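Local coordinates for protein-glutamate methylesterase/protein-glutamine glutaminase (Thermotoga maritima, PDB 3SFT) that probably demethylates specific methylglutamate residues of chemoreceptors and deamidates specific glutamines, here represented by its C-terminal catalytic domain, at residues Q41-P45 and G46-S50. Numbering follows the deposited sequence.
Sequences QHMPP and GFTKS
Met43 reaches across the base of a tight loop to the start of helix 48-58, and its terminal methyl group carries the dense part of this local contact. The chain bends at both chi2 (143°) and chi3 (50°), which folds CE inward until it lies 3.4 Å from Phe47 O and 3.5 Å from Thr48 CA. Phe47 O also accepts two hydrogen bonds at the first turn of the helix, from Ser50 N and, in the carbonyl plane, from Ser50 OG at 2.6 Å. Farther back along the Met43 side chain, CG rests 3.8 Å from Phe47 CB, the two side chains crossing at about a right angle. Thr48 CG2 completes the apolar patch beside CE, while Thr48 OG1 hydrogen-bonds to Glu65; Leu51, one turn into the helix, also packs against Met43.

Toward solvent the packing thins. Pro44 to Phe47 form a type II beta turn, closed by a weak hydrogen bond from Phe47 N to Pro44 O (3.4 Å). Gly46 takes the positive-phi position of this turn, where glycine is favoured. The exposed Phe47 ring has the Pro44 carbonyl at its edge, CD2 lying 3.4 Å from Pro44 O; CD2 also touches Pro44 CB at 3.8 Å.

At the other end, the Gln41 amide donates through NE2 to His42 O at 3.0 Å, tilted from the carbonyl plane, and to Ser15 O, while OE1 pairs with Ser14 OG, tying the end of strand 37-41 to the loop of the predicted active-site serine. His42, itself predicted to be catalytic, points away from the turn, and its NE2 is hydrogen-bonded to Asp138. The chemistry thus divides: at the helix start Phe47 O, a polar atom held by two Ser50 bonds, sits beside the Met43 methyl, whereas the Gln41 amide would steady the backbone that presents the histidine.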
loop_
_atom_site.group_PDB
_atom_site.type_symbol
_atom_site.label_atom_id
_atom_site.label_comp_id
_atom_site.label_asym_id
_atom_site.label_seq_id
_atom_site.Cartn_x
_atom_site.Cartn_y
_atom_site.Cartn_z
ATOM N N GLN A 41 -4.381 -2.197 5.044
ATOM C CA GLN A 41 -4.916 -1.417 6.150
ATOM C C GLN A 41 -5.128 -2.332 7.350
ATOM O O GLN A 41 -5.817 -3.347 7.238
ATOM C CB GLN A 41 -6.255 -0.788 5.716
ATOM C CG GLN A 41 -7.154 -0.248 6.841
ATOM C CD GLN A 41 -6.611 0.999 7.507
ATOM O OE1 GLN A 41 -6.167 1.927 6.843
ATOM N NE2 GLN A 41 -6.684 1.039 8.828
ATOM N N HIS A 42 -4.521 -1.981 8.484
ATOM C CA HIS A 42 -4.665 -2.756 9.723
ATOM C C HIS A 42 -6.116 -2.649 10.170
ATOM O O HIS A 42 -6.657 -1.551 10.293
ATOM C CB HIS A 42 -3.783 -2.201 10.847
ATOM C CG HIS A 42 -2.316 -2.245 10.557
ATOM N ND1 HIS A 42 -1.371 -1.823 11.466
ATOM C CD2 HIS A 42 -1.633 -2.649 9.463
ATOM C CE1 HIS A 42 -0.168 -1.964 10.943
ATOM N NE2 HIS A 42 -0.297 -2.463 9.730
ATOM N N MET A 43 -6.742 -3.790 10.418
ATOM C CA MET A 43 -8.134 -3.797 10.837
ATOM C C MET A 43 -8.523 -5.202 11.269
ATOM O O MET A 43 -8.006 -6.186 10.734
ATOM C CB MET A 43 -9.019 -3.341 9.671
ATOM C CG MET A 43 -10.137 -2.392 10.080
ATOM S SD MET A 43 -10.452 -1.115 8.851
ATOM C CE MET A 43 -10.587 -2.132 7.342
ATOM N N PRO A 44 -9.413 -5.318 12.275
ATOM C CA PRO A 44 -9.852 -6.632 12.754
ATOM C C PRO A 44 -10.433 -7.432 11.590
ATOM O O PRO A 44 -10.900 -6.854 10.601
ATOM C CB PRO A 44 -10.937 -6.272 13.768
ATOM C CG PRO A 44 -10.455 -4.973 14.317
ATOM C CD PRO A 44 -10.034 -4.243 13.067
ATOM N N PRO A 45 -10.396 -8.771 11.681
ATOM C CA PRO A 45 -10.935 -9.605 10.601
ATOM C C PRO A 45 -12.409 -9.315 10.312
ATOM O O PRO A 45 -13.211 -9.140 11.230
ATOM C CB PRO A 45 -10.723 -11.029 11.131
ATOM C CG PRO A 45 -10.731 -10.856 12.628
ATOM C CD PRO A 45 -9.912 -9.601 12.799
ATOM N N GLY A 46 -12.741 -9.212 9.030
ATOM C CA GLY A 46 -14.113 -8.951 8.634
ATOM C C GLY A 46 -14.457 -7.505 8.321
ATOM O O GLY A 46 -15.582 -7.224 7.908
ATOM N N PHE A 47 -13.506 -6.591 8.484
ATOM C CA PHE A 47 -13.767 -5.178 8.221
ATOM C C PHE A 47 -13.115 -4.604 6.971
ATOM O O PHE A 47 -13.523 -3.542 6.500
ATOM C CB PHE A 47 -13.382 -4.329 9.432
ATOM C CG PHE A 47 -14.256 -4.554 10.625
ATOM C CD1 PHE A 47 -15.395 -3.783 10.821
ATOM C CD2 PHE A 47 -13.946 -5.543 11.547
ATOM C CE1 PHE A 47 -16.217 -3.995 11.923
ATOM C CE2 PHE A 47 -14.758 -5.767 12.653
ATOM C CZ PHE A 47 -15.898 -4.991 12.842
ATOM N N THR A 48 -12.104 -5.288 6.441
ATOM C CA THR A 48 -11.409 -4.815 5.242
ATOM C C THR A 48 -12.330 -4.678 4.021
ATOM O O THR A 48 -12.095 -3.835 3.153
ATOM C CB THR A 48 -10.184 -5.703 4.894
ATOM O OG1 THR A 48 -10.594 -7.073 4.769
ATOM C CG2 THR A 48 -9.108 -5.585 5.977
ATOM N N LYS A 49 -13.384 -5.488 3.977
ATOM C CA LYS A 49 -14.351 -5.455 2.881
ATOM C C LYS A 49 -15.166 -4.154 2.881
ATOM O O LYS A 49 -15.573 -3.668 1.820
ATOM C CB LYS A 49 -15.292 -6.658 2.982
ATOM C CG LYS A 49 -16.412 -6.681 1.953
ATOM C CD LYS A 49 -16.101 -7.596 0.778
ATOM C CE LYS A 49 -17.185 -7.501 -0.285
ATOM N NZ LYS A 49 -18.548 -7.376 0.320
ATOM N N SER A 50 -15.401 -3.593 4.069
ATOM C CA SER A 50 -16.162 -2.348 4.189
ATOM C C SER A 50 -15.365 -1.219 3.550
ATOM O O SER A 50 -15.916 -0.374 2.844
ATOM C CB SER A 50 -16.461 -2.017 5.659
ATOM O OG SER A 50 -15.285 -1.670 6.375
#